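PDB 4PFZ: 5-carboxymethyl-2-hydroxymuconate delta-isomerase from Mycobacterium smegmatis, which probably acts as a metal-dependent isomerase or hydrolase of the fumarylacetoacetate hydrolase family, possibly on acetylpyruvate-like substrates. Local coordinates for residues T238-V243 / T248-V253; G4-P9 / A13-E18; K65-H70 / Q192-S197; R146-K151 / W155-G160. All coordinates share one frame; numbering follows the deposited sequence.

Contact 1: residues T238-V243 / T248-V253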
loop_
_atom_site.group_PDB
_atom_site.type_symbol
_atom_site.label_atom_id
_atom_site.label_comp_id
_atom_site.label_asym_id
_atom_site.label_seq_id
_atom_site.Cartn_x
_atom_site.Cartn_y
_atom_site.Cartn_z
ATOM N N THR B 238 22.439 3.815 15.927
ATOM C CA THR B 238 21.473 4.896 15.878
ATOM C C THR B 238 21.621 5.550 14.510
ATOM O O THR B 238 22.735 5.860 14.087
ATOM C CB THR B 238 21.695 5.939 17.004
ATOM O OG1 THR B 238 21.721 5.287 18.282
ATOM C CG2 THR B 238 20.582 6.961 17.004
ATOM N N VAL B 239 20.507 5.715 13.802
ATOM C CA VAL B 239 20.519 6.371 12.502
ATOM C C VAL B 239 19.824 7.716 12.621
ATOM O O VAL B 239 18.707 7.792 13.129
ATOM C CB VAL B 239 19.809 5.546 11.414
ATOM C CG1 VAL B 239 20.034 6.167 10.029
ATOM C CG2 VAL B 239 20.273 4.103 11.438
ATOM N N SER B 240 20.492 8.767 12.163
ATOM C CA SER B 240 19.926 10.107 12.200
ATOM C C SER B 240 19.948 10.763 10.827
ATOM O O SER B 240 21.005 10.922 10.220
ATOM C CB SER B 240 20.669 10.972 13.210
ATOM O OG SER B 240 20.320 10.586 14.526
ATOM N N ILE B 241 18.768 11.139 10.345
ATOM C CA ILE B 241 18.643 11.778 9.043
ATOM C C ILE B 241 18.217 13.220 9.238
ATOM O O ILE B 241 17.200 13.496 9.871
ATOM C CB ILE B 241 17.622 11.056 8.141
ATOM C CG1 ILE B 241 18.008 9.581 7.986
ATOM C CG2 ILE B 241 17.536 11.750 6.781
ATOM C CD1 ILE B 241 16.844 8.679 7.662
ATOM N N THR B 242 19.010 14.130 8.699
ATOM C CA THR B 242 18.765 15.537 8.873
ATOM C C THR B 242 18.455 16.180 7.533
ATOM O O THR B 242 19.191 16.026 6.557
ATOM C CB THR B 242 19.974 16.241 9.531
ATOM O OG1 THR B 242 20.165 15.713 10.850
ATOM C CG2 THR B 242 19.731 17.736 9.631
ATOM N N VAL B 243 17.353 16.904 7.486
ATOM C CA VAL B 243 17.079 17.715 6.314
ATOM C C VAL B 243 17.093 19.170 6.709
ATOM O O VAL B 243 16.478 19.560 7.701
ATOM C CB VAL B 243 15.733 17.359 5.673
ATOM C CG1 VAL B 243 15.453 18.234 4.462
ATOM C CG2 VAL B 243 15.734 15.905 5.274
ATOM N N THR B 248 15.670 16.755 12.298
ATOM C CA THR B 248 16.391 15.491 12.304
ATOM C C THR B 248 15.486 14.348 12.752
ATOM O O THR B 248 14.803 14.457 13.756
ATOM C CB THR B 248 17.631 15.572 13.230
ATOM O OG1 THR B 248 18.475 16.657 12.816
ATOM C CG2 THR B 248 18.427 14.283 13.194
ATOM N N LEU B 249 15.485 13.271 11.977
ATOM C CA LEU B 249 14.753 12.047 12.303
ATOM C C LEU B 249 15.732 10.996 12.815
ATOM O O LEU B 249 16.629 10.567 12.083
ATOM C CB LEU B 249 13.994 11.532 11.076
ATOM C CG LEU B 249 13.341 10.147 11.161
ATOM C CD1 LEU B 249 12.265 10.101 12.237
ATOM C CD2 LEU B 249 12.767 9.765 9.820
ATOM N N THR B 250 15.560 10.593 14.074
ATOM C CA THR B 250 16.475 9.655 14.733
ATOM C C THR B 250 15.770 8.369 15.181
ATOM O O THR B 250 14.688 8.426 15.770
ATOM C CB THR B 250 17.137 10.325 15.961
ATOM O OG1 THR B 250 17.954 11.419 15.523
ATOM C CG2 THR B 250 18.000 9.341 16.730
ATOM N N ASN B 251 16.368 7.215 14.879
ATOM C CA ASN B 251 15.846 5.925 15.339
ATOM C C ASN B 251 16.962 5.011 15.790
ATOM O O ASN B 251 17.984 4.900 15.110
ATOM C CB ASN B 251 15.047 5.215 14.248
ATOM C CG ASN B 251 13.875 6.027 13.770
ATOM O OD1 ASN B 251 14.008 6.812 12.833
ATOM N ND2 ASN B 251 12.711 5.855 14.419
ATOM N N PRO B 252 16.767 4.349 16.939
ATOM C CA PRO B 252 17.725 3.309 17.293
ATOM C C PRO B 252 17.429 2.065 16.464
ATOM O O PRO B 252 16.403 2.018 15.785
ATOM C CB PRO B 252 17.462 3.072 18.782
ATOM C CG PRO B 252 16.011 3.386 18.943
ATOM C CD PRO B 252 15.751 4.546 17.987
ATOM N N VAL B 253 18.332 1.091 16.516
ATOM C CA VAL B 253 18.216 -0.127 15.721
ATOM C C VAL B 253 18.448 -1.345 16.603
ATOM O O VAL B 253 19.400 -1.384 17.377
ATOM C CB VAL B 253 19.235 -0.129 14.556
ATOM C CG1 VAL B 253 19.118 -1.401 13.720
ATOM C CG2 VAL B 253 19.034 1.094 13.683
#

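Contact 2: residues G4-P9 / A13-E18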
loop_
_atom_site.group_PDB
_atom_site.type_symbol
_atom_site.label_atom_id
_atom_site.label_comp_id
_atom_site.label_asym_id
_atom_site.label_seq_id
_atom_site.Cartn_x
_atom_site.Cartn_y
_atom_site.Cartn_z
ATOM N N GLY B 4 2.610 18.101 13.438
ATOM C CA GLY B 4 2.900 16.727 13.803
ATOM C C GLY B 4 1.921 16.118 14.786
ATOM O O GLY B 4 0.930 16.744 15.160
ATOM N N ARG B 5 2.199 14.879 15.187
ATOM C CA ARG B 5 1.388 14.183 16.182
ATOM C C ARG B 5 2.218 13.863 17.407
ATOM O O ARG B 5 3.388 13.454 17.296
ATOM C CB ARG B 5 0.799 12.902 15.614
ATOM C CG ARG B 5 -0.178 13.112 14.486
ATOM C CD ARG B 5 -0.425 11.815 13.751
ATOM N NE ARG B 5 -1.182 10.845 14.537
ATOM C CZ ARG B 5 -0.682 9.712 15.023
ATOM N NH1 ARG B 5 0.589 9.399 14.817
ATOM N NH2 ARG B 5 -1.457 8.888 15.717
ATOM N N ILE B 6 1.617 14.052 18.580
ATOM C CA ILE B 6 2.316 13.772 19.829
ATOM C C ILE B 6 1.543 12.823 20.746
ATOM O O ILE B 6 0.317 12.726 20.682
ATOM C CB ILE B 6 2.620 15.068 20.614
ATOM C CG1 ILE B 6 1.327 15.732 21.095
ATOM C CG2 ILE B 6 3.429 16.021 19.757
ATOM C CD1 ILE B 6 1.507 16.621 22.291
ATOM N N ALA B 7 2.290 12.106 21.578
ATOM C CA ALA B 7 1.703 11.303 22.642
ATOM C C ALA B 7 1.775 12.084 23.942
ATOM O O ALA B 7 2.864 12.333 24.457
ATOM C CB ALA B 7 2.423 9.977 22.774
ATOM N N SER B 8 0.619 12.484 24.463
ATOM C CA SER B 8 0.569 13.254 25.706
ATOM C C SER B 8 0.142 12.347 26.864
ATOM O O SER B 8 -0.230 11.191 26.645
ATOM C CB SER B 8 -0.389 14.442 25.562
ATOM O OG SER B 8 -1.729 14.014 25.409
ATOM N N PRO B 9 0.199 12.854 28.104
ATOM C CA PRO B 9 -0.387 12.038 29.175
ATOM C C PRO B 9 -1.906 11.938 29.033
ATOM O O PRO B 9 -2.528 11.053 29.624
ATOM C CB PRO B 9 0.001 12.796 30.449
ATOM C CG PRO B 9 1.218 13.588 30.063
ATOM C CD PRO B 9 0.992 13.981 28.636
ATOM N N ALA B 13 -2.473 13.855 20.190
ATOM C CA ALA B 13 -2.992 15.067 19.571
ATOM C C ALA B 13 -2.244 15.413 18.289
ATOM O O ALA B 13 -1.064 15.096 18.134
ATOM C CB ALA B 13 -2.922 16.228 20.549
ATOM N N PHE B 14 -2.955 16.056 17.369
ATOM C CA PHE B 14 -2.349 16.662 16.192
ATOM C C PHE B 14 -2.011 18.104 16.562
ATOM O O PHE B 14 -2.902 18.894 16.889
ATOM C CB PHE B 14 -3.297 16.570 14.987
ATOM C CG PHE B 14 -2.708 17.077 13.696
ATOM C CD1 PHE B 14 -1.466 16.644 13.263
ATOM C CD2 PHE B 14 -3.412 17.975 12.902
ATOM C CE1 PHE B 14 -0.925 17.111 12.070
ATOM C CE2 PHE B 14 -2.880 18.444 11.709
ATOM C CZ PHE B 14 -1.636 18.011 11.294
ATOM N N VAL B 15 -0.720 18.433 16.543
ATOM C CA VAL B 15 -0.242 19.669 17.148
ATOM C C VAL B 15 0.561 20.583 16.227
ATOM O O VAL B 15 0.999 20.183 15.142
ATOM C CB VAL B 15 0.642 19.372 18.372
ATOM C CG1 VAL B 15 -0.085 18.460 19.341
ATOM C CG2 VAL B 15 1.967 18.761 17.935
ATOM N N SER B 16 0.746 21.817 16.687
ATOM C CA SER B 16 1.628 22.778 16.042
ATOM C C SER B 16 2.831 23.011 16.940
ATOM O O SER B 16 2.685 23.481 18.068
ATOM C CB SER B 16 0.897 24.097 15.770
ATOM O OG SER B 16 1.757 25.063 15.185
ATOM N N ILE B 17 4.017 22.677 16.445
ATOM C CA ILE B 17 5.229 22.833 17.236
ATOM C C ILE B 17 5.895 24.178 16.954
ATOM O O ILE B 17 6.167 24.522 15.802
ATOM C CB ILE B 17 6.204 21.686 16.971
ATOM C CG1 ILE B 17 5.509 20.365 17.266
ATOM C CG2 ILE B 17 7.428 21.814 17.856
ATOM C CD1 ILE B 17 6.282 19.181 16.816
ATOM N N GLU B 18 6.138 24.943 18.016
ATOM C CA GLU B 18 6.631 26.313 17.878
ATOM C C GLU B 18 7.708 26.640 18.913
ATOM O O GLU B 18 7.470 26.591 20.115
ATOM C CB GLU B 18 5.457 27.295 17.972
ATOM C CG GLU B 18 4.476 27.144 16.800
ATOM C CD GLU B 18 3.133 27.802 17.037
ATOM O OE1 GLU B 18 2.942 28.389 18.121
ATOM O OE2 GLU B 18 2.265 27.729 16.137
#

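Contact 3: residues K65-H70 / Q192-S197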
loop_
_atom_site.group_PDB
_atom_site.type_symbol
_atom_site.label_atom_id
_atom_site.label_comp_id
_atom_site.label_asym_id
_atom_site.label_seq_id
_atom_site.Cartn_x
_atom_site.Cartn_y
_atom_site.Cartn_z
ATOM N N LYS B 65 15.990 5.300 -7.599
ATOM C CA LYS B 65 17.069 6.093 -8.171
ATOM C C LYS B 65 16.578 7.494 -8.504
ATOM O O LYS B 65 15.806 7.680 -9.449
ATOM C CB LYS B 65 17.626 5.418 -9.427
ATOM N N ASN B 66 17.015 8.484 -7.735
ATOM C CA ASN B 66 16.559 9.846 -7.989
ATOM C C ASN B 66 17.552 10.956 -7.659
ATOM O O ASN B 66 17.163 12.114 -7.563
ATOM C CB ASN B 66 15.262 10.108 -7.221
ATOM C CG ASN B 66 14.427 11.198 -7.858
ATOM O OD1 ASN B 66 14.419 11.345 -9.079
ATOM N ND2 ASN B 66 13.735 11.981 -7.036
ATOM N N TYR B 67 18.824 10.625 -7.477
ATOM C CA TYR B 67 19.824 11.674 -7.287
ATOM C C TYR B 67 20.932 11.577 -8.322
ATOM O O TYR B 67 21.491 10.503 -8.538
ATOM C CB TYR B 67 20.427 11.610 -5.885
ATOM C CG TYR B 67 19.577 12.248 -4.809
ATOM C CD1 TYR B 67 18.617 11.506 -4.119
ATOM C CD2 TYR B 67 19.734 13.589 -4.479
ATOM C CE1 TYR B 67 17.836 12.089 -3.131
ATOM C CE2 TYR B 67 18.963 14.176 -3.494
ATOM C CZ TYR B 67 18.017 13.420 -2.820
ATOM O OH TYR B 67 17.250 14.002 -1.839
ATOM N N ALA B 68 21.242 12.698 -8.969
ATOM C CA ALA B 68 22.439 12.775 -9.793
ATOM C C ALA B 68 23.682 12.738 -8.897
ATOM O O ALA B 68 23.647 13.204 -7.758
ATOM C CB ALA B 68 22.425 14.037 -10.649
ATOM N N ALA B 69 24.771 12.174 -9.410
ATOM C CA ALA B 69 26.010 12.069 -8.647
ATOM C C ALA B 69 26.581 13.448 -8.363
ATOM O O ALA B 69 26.908 13.783 -7.222
ATOM C CB ALA B 69 27.025 11.226 -9.400
ATOM N N HIS B 70 26.700 14.240 -9.420
ATOM C CA HIS B 70 27.144 15.620 -9.317
ATOM C C HIS B 70 26.218 16.498 -10.145
ATOM O O HIS B 70 25.533 16.011 -11.047
ATOM C CB HIS B 70 28.593 15.765 -9.786
ATOM N N GLN B 192 25.559 9.533 4.278
ATOM C CA GLN B 192 24.939 10.097 3.095
ATOM C C GLN B 192 24.936 11.608 3.183
ATOM O O GLN B 192 24.703 12.167 4.252
ATOM C CB GLN B 192 23.515 9.603 2.924
ATOM C CG GLN B 192 23.369 8.097 2.900
ATOM C CD GLN B 192 21.954 7.692 2.602
ATOM O OE1 GLN B 192 21.139 7.548 3.512
ATOM N NE2 GLN B 192 21.645 7.509 1.319
ATOM N N ARG B 193 25.193 12.264 2.060
ATOM C CA ARG B 193 25.145 13.723 2.008
ATOM C C ARG B 193 24.894 14.184 0.580
ATOM O O ARG B 193 25.693 13.927 -0.315
ATOM C CB ARG B 193 26.441 14.338 2.543
ATOM C CG ARG B 193 26.484 15.855 2.454
ATOM C CD ARG B 193 27.801 16.425 2.971
ATOM N NE ARG B 193 27.908 16.309 4.423
ATOM C CZ ARG B 193 29.037 16.045 5.075
ATOM N NH1 ARG B 193 30.171 15.865 4.409
ATOM N NH2 ARG B 193 29.028 15.961 6.397
ATOM N N SER B 194 23.767 14.849 0.361
ATOM C CA SER B 194 23.484 15.434 -0.943
ATOM C C SER B 194 22.561 16.628 -0.772
ATOM O O SER B 194 22.195 16.988 0.348
ATOM C CB SER B 194 22.856 14.395 -1.875
ATOM O OG SER B 194 22.728 14.883 -3.199
ATOM N N ARG B 195 22.182 17.244 -1.882
ATOM C CA ARG B 195 21.191 18.305 -1.833
ATOM C C ARG B 195 20.057 17.962 -2.770
ATOM O O ARG B 195 20.264 17.296 -3.782
ATOM C CB ARG B 195 21.798 19.653 -2.215
ATOM C CG ARG B 195 23.087 19.995 -1.499
ATOM C CD ARG B 195 23.471 21.426 -1.789
ATOM N NE ARG B 195 22.432 22.349 -1.348
ATOM C CZ ARG B 195 22.346 22.841 -0.116
ATOM N NH1 ARG B 195 23.244 22.498 0.800
ATOM N NH2 ARG B 195 21.362 23.673 0.201
ATOM N N THR B 196 18.860 18.429 -2.451
ATOM C CA THR B 196 17.705 18.115 -3.285
ATOM C C THR B 196 17.774 18.823 -4.632
ATOM O O THR B 196 16.942 18.594 -5.503
ATOM C CB THR B 196 16.397 18.497 -2.593
ATOM O OG1 THR B 196 16.449 19.882 -2.223
ATOM C CG2 THR B 196 16.203 17.653 -1.360
ATOM N N SER B 197 18.774 19.678 -4.815
ATOM C CA SER B 197 18.947 20.313 -6.121
ATOM C C SER B 197 19.421 19.281 -7.142
ATOM O O SER B 197 19.426 19.546 -8.345
ATOM C CB SER B 197 19.930 21.483 -6.034
ATOM O OG SER B 197 21.069 21.111 -5.286
HETATM O O HOH W 1 23.556 13.130 -5.349
#

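Contact 4: residues R146-K151 / W155-G160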
loop_
_atom_site.group_PDB
_atom_site.type_symbol
_atom_site.label_atom_id
_atom_site.label_comp_id
_atom_site.label_asym_id
_atom_site.label_seq_id
_atom_site.Cartn_x
_atom_site.Cartn_y
_atom_site.Cartn_z
ATOM N N ARG B 146 18.550 -5.630 1.714
ATOM C CA ARG B 146 19.110 -5.716 0.357
ATOM C C ARG B 146 19.150 -7.139 -0.204
ATOM O O ARG B 146 19.036 -7.329 -1.410
ATOM C CB ARG B 146 20.528 -5.132 0.310
ATOM C CG ARG B 146 20.663 -3.690 0.768
ATOM C CD ARG B 146 19.675 -2.762 0.068
ATOM N NE ARG B 146 19.716 -2.877 -1.387
ATOM C CZ ARG B 146 20.535 -2.181 -2.170
ATOM N NH1 ARG B 146 21.408 -1.326 -1.643
ATOM N NH2 ARG B 146 20.488 -2.348 -3.485
ATOM N N ASP B 147 19.338 -8.133 0.657
ATOM C CA ASP B 147 19.374 -9.518 0.194
ATOM C C ASP B 147 18.022 -9.934 -0.392
ATOM O O ASP B 147 17.952 -10.597 -1.438
ATOM C CB ASP B 147 19.776 -10.466 1.336
ATOM C CG ASP B 147 18.976 -10.224 2.622
ATOM O OD1 ASP B 147 18.459 -9.099 2.817
ATOM O OD2 ASP B 147 18.884 -11.159 3.450
ATOM N N GLN B 148 16.954 -9.538 0.291
ATOM C CA GLN B 148 15.592 -9.866 -0.131
ATOM C C GLN B 148 15.230 -9.151 -1.420
ATOM O O GLN B 148 14.487 -9.685 -2.244
ATOM C CB GLN B 148 14.588 -9.507 0.968
ATOM C CG GLN B 148 14.861 -10.264 2.256
ATOM C CD GLN B 148 13.910 -9.912 3.378
ATOM O OE1 GLN B 148 13.006 -9.086 3.215
ATOM N NE2 GLN B 148 14.123 -10.528 4.540
ATOM N N GLN B 149 15.750 -7.935 -1.580
ATOM C CA GLN B 149 15.576 -7.194 -2.820
ATOM C C GLN B 149 16.094 -8.017 -3.991
ATOM O O GLN B 149 15.406 -8.200 -4.990
ATOM C CB GLN B 149 16.304 -5.848 -2.754
ATOM C CG GLN B 149 15.386 -4.656 -2.786
ATOM C CD GLN B 149 16.139 -3.336 -2.766
ATOM O OE1 GLN B 149 16.812 -3.006 -1.790
ATOM N NE2 GLN B 149 16.027 -2.578 -3.846
ATOM N N ARG B 150 17.304 -8.546 -3.849
ATOM C CA ARG B 150 17.932 -9.279 -4.942
ATOM C C ARG B 150 17.246 -10.620 -5.221
ATOM O O ARG B 150 17.134 -11.041 -6.374
ATOM C CB ARG B 150 19.412 -9.501 -4.647
ATOM C CG ARG B 150 20.332 -8.711 -5.570
ATOM C CD ARG B 150 21.800 -8.974 -5.270
ATOM N NE ARG B 150 22.363 -7.962 -4.380
ATOM C CZ ARG B 150 22.384 -8.057 -3.054
ATOM N NH1 ARG B 150 22.913 -7.081 -2.328
ATOM N NH2 ARG B 150 21.872 -9.128 -2.455
ATOM N N LYS B 151 16.790 -11.283 -4.162
ATOM C CA LYS B 151 16.133 -12.577 -4.287
ATOM C C LYS B 151 14.757 -12.464 -4.948
ATOM O O LYS B 151 14.387 -13.293 -5.780
ATOM C CB LYS B 151 15.987 -13.229 -2.910
ATOM C CG LYS B 151 15.147 -14.508 -2.898
ATOM C CD LYS B 151 15.004 -15.055 -1.475
ATOM C CE LYS B 151 14.011 -16.208 -1.401
ATOM N NZ LYS B 151 14.537 -17.437 -2.078
ATOM N N TRP B 155 10.763 -5.247 -4.946
ATOM C CA TRP B 155 11.422 -4.701 -3.752
ATOM C C TRP B 155 10.513 -4.607 -2.536
ATOM O O TRP B 155 10.970 -4.259 -1.441
ATOM C CB TRP B 155 11.968 -3.310 -4.046
ATOM C CG TRP B 155 12.870 -3.232 -5.239
ATOM C CD1 TRP B 155 13.568 -4.248 -5.816
ATOM C CD2 TRP B 155 13.160 -2.061 -6.002
ATOM N NE1 TRP B 155 14.282 -3.778 -6.898
ATOM C CE2 TRP B 155 14.045 -2.436 -7.029
ATOM C CE3 TRP B 155 12.748 -0.728 -5.920
ATOM C CZ2 TRP B 155 14.524 -1.529 -7.967
ATOM C CZ3 TRP B 155 13.225 0.169 -6.852
ATOM C CH2 TRP B 155 14.104 -0.236 -7.861
ATOM N N MET B 156 9.230 -4.897 -2.727
ATOM C CA MET B 156 8.225 -4.661 -1.697
ATOM C C MET B 156 8.576 -5.365 -0.371
ATOM O O MET B 156 8.594 -4.714 0.666
ATOM C CB MET B 156 6.836 -5.113 -2.175
ATOM C CG MET B 156 5.684 -4.567 -1.317
ATOM S SD MET B 156 5.431 -5.457 0.242
ATOM C CE MET B 156 4.500 -6.861 -0.339
ATOM N N ARG B 157 8.829 -6.674 -0.398
ATOM C CA ARG B 157 9.120 -7.402 0.851
ATOM C C ARG B 157 10.312 -6.775 1.553
ATOM O O ARG B 157 10.257 -6.477 2.761
ATOM C CB ARG B 157 9.393 -8.893 0.617
ATOM C CG ARG B 157 9.839 -9.588 1.901
ATOM C CD ARG B 157 9.818 -11.112 1.793
ATOM N NE ARG B 157 10.854 -11.637 0.907
ATOM C CZ ARG B 157 11.890 -12.362 1.312
ATOM N NH1 ARG B 157 12.777 -12.805 0.427
ATOM N NH2 ARG B 157 12.046 -12.644 2.599
ATOM N N ALA B 158 11.371 -6.553 0.789
ATOM C CA ALA B 158 12.609 -5.996 1.334
ATOM C C ALA B 158 12.379 -4.674 2.061
ATOM O O ALA B 158 13.117 -4.347 2.994
ATOM C CB ALA B 158 13.611 -5.806 0.244
ATOM N N LYS B 159 11.387 -3.903 1.616
ATOM C CA LYS B 159 11.179 -2.572 2.149
ATOM C C LYS B 159 9.905 -2.488 2.969
ATOM O O LYS B 159 9.530 -1.401 3.418
ATOM C CB LYS B 159 11.139 -1.554 1.007
ATOM C CG LYS B 159 12.434 -1.454 0.213
ATOM C CD LYS B 159 12.213 -0.675 -1.060
ATOM C CE LYS B 159 13.497 -0.385 -1.815
ATOM N NZ LYS B 159 14.350 0.603 -1.104
ATOM N N GLY B 160 9.267 -3.639 3.188
ATOM C CA GLY B 160 7.927 -3.661 3.750
ATOM C C GLY B 160 7.769 -4.197 5.160
ATOM O O GLY B 160 6.648 -4.290 5.666
HETATM O O HOH W 2 17.298 -0.473 -1.630
#

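Contact 1: residues T238-V243 / T248-V253
Val239 and Ile241 face Asn251 and Leu249 as the two hydrogen-bonded pairs of an antiparallel beta hairpin in the fumarylacetoacetate hydrolase-like domain. Val239 N to Asn251 O and Asn251 N to Val239 O are both 3.0 Å; at the other pair Leu249 N lies 2.7 Å from Ile241 O. The non-hydrogen-bonded pairs between and beside them put Thr238, Ser240, Thr242, Thr248 and Thr250 on one face, a row of hydroxyls and methyls. Thr250 can be followed outward. Its CB is 3.5 Å from Ser240 OG. With chi1 at -64°, Thr250 OG1 lies beside the backbone N and forms a hydrogen bond with Ser240 OG (2.7 Å), while Thr250 CG2 meets Thr238 CG2 at 3.5 Å. The polar branch thus bonds across the hairpin and the methyl packs diagonally against Thr238 of the partner strand. The other face, carrying Val239, Ile241, Leu249 and Asn251, is buried; Val239 and Ile241 lean on strand 134-145, and Asn251 ND2 is held by the carbonyls of Val97 and Gly94. Strand 181-186 continues the sheet along the other edge of strand 238-243. Near the turn the hydroxyl pairing recurs, Thr242 OG1 meeting Thr248 OG1 at 2.8 Å.

Contact 2: residues G4-P9 / A13-E18
The N-terminal beta hairpin sets Gly4 and Ile6 against Val15 and Ala13 as antiparallel hydrogen-bonded pairs, with Arg5 and Phe14 forming the non-hydrogen-bonded pair between them. Val15 N donates to Gly4 O at 2.7 Å in a nearly straight bond (172°), and Ile6 N reaches Ala13 O at 2.9 Å. Gly4 O also lies close to the Phe14 ring, with Phe14 CD1 3.1 Å away; Phe14 CG is anti to the backbone N (chi1 -176°), which brings the ring back to Gly4 O, met obliquely. Arg5 CG approaches Phe14 CD1 at 4.0 Å, and the guanidinium beyond it is anchored by NH1 on Ala53 O. This hairpin belongs to the Rv2993c-like N-terminal region: strand 25-28 continues the sheet beside 11-18, and strand 50-51 does so beside 2-8. The two short segments are strongly splayed, at 116° between their directions. On the buried face Ile6 and Val15 cross at about a right angle. Ile6 places CG1 between its backbone N and carbonyl carbon, bringing that atom to 3.5 Å from Val15 CG1, while Ile6 CG2 meets Val15 CG2 at 3.6 Å. Trp44 packs on Ile6 and Ala13, and Cys26 on Val15.

Contact 3: residues K65-H70 / Q192-S197
Tyr67 reaches from a loop to the end of strand 189-195, outermost in its sheet within this chain, bringing its ring and hydroxyl up to Ser194, Arg195 and Thr196. The closely packed part lies along one side of that ring. Tyr67 CE2 comes within 3.4 Å of Arg195 O, which sits at the ring edge and in its plane, so the carbonyl oxygen faces the slightly positive C-H rim. Tyr67 CD2 is 3.5 Å from Ser194 OG, an oblique approach. Farther out, the Tyr67 and Thr196 side chains run side by side in the same direction, with Tyr67 OH 3.8 Å from Thr196 CG2. Thr196 OG1 bonds instead to Pro177 O and Val180 N. Tyr67 CG lies beside its own backbone N (chi1 -81°), and it is the Tyr67 side chain that makes the contact, the Tyr67 CA and Thr196 CA atoms remaining 7.9 Å apart.

The other part is loose and wet. No direct hydrogen bond joins the segments; a water bonded to Ser194 OG at 2.9 Å also approaches Ala68 O, although that second distance is too short for its detail to be trusted. Lys65 and His70 are modelled only as far as CB, consistent with mobile side chains at both ends of the loop segment.

Leu182 of strand 181-186, together with Leu199 and Pro227, also packs on Tyr67. The contact therefore docks the loop between strands 60-63 and 84-87 onto the end of strand 189-195, beside strand 181-186 and just ahead of helix 203-213.

Contact 4: residues R146-K151 / W155-G160
Gln148 and Arg157 meet by stacking flat groups. The amide and guanidinium planes are only 12° apart, and Gln148 CD lies 3.4 Å from Arg157 NH2. Lys151 CD approaches the guanidinium edge at 3.7 Å from Arg157 NH1. Arg157 was modelled in two conformers, so this stack describes one of them; in it, NE is salt-bridged to Asp152. Trp209 of the second subunit packs on the same arginine.

A second amide meets a ring instead. Gln149 NE2 stands over one face of the Trp155 indole, 3.5 Å from Trp155 CG, with the amide and ring planes 73° apart. The extended chain beyond CG (chi2 -178°) carries the nitrogen out to that position. Trp155 also stacks edge-to-face with Phe85, and its backbone N bonds to Gln154 of the second subunit.

Apolar packing centres on Ala158, whose CB touches Gln149 CG at 3.7 Å where the helix 146-152 and the short helical turn 156-159 come together.

A water links the polar ends: it donates to Gln149 OE1 at 2.6 Å and accepts from Lys159 NZ at 3.2 Å. Lys159 is also salt-bridged to Asp142.

With no direct hydrogen bond between the segments, the glutamines contribute a stacked amide (Gln148), an amide nitrogen over the indole (Gln149) and methylenes. Gln148 OE1 bonds to His161 NE2, which would fix the amide's rotation and so the way it lies on the cation.

Overall arrangement
Along the chain, contact 2 comes first, contact 4 is nested inside the long loop closed by contact 3, and contact 1 follows. Contacts 1, 3 and 4 belong to the fumarylacetoacetate hydrolase part of the chain, contact 2 to the Rv2993c-like N-terminal part. Contacts 1 and 3 reach the same five-stranded sheet, through strands 238-243 and 247-255 and through strand 189-195; their centres are 18 Å apart. Contact 4 lies 22 Å from each of these, centre to centre, and reaches the second subunit. The N-terminal hairpin sits across the chain's centre from contacts 3 and 4, about 32 and 34 Å away centre to centre, joined to the rest through the pairing of strand 2-8 with strand 165-172.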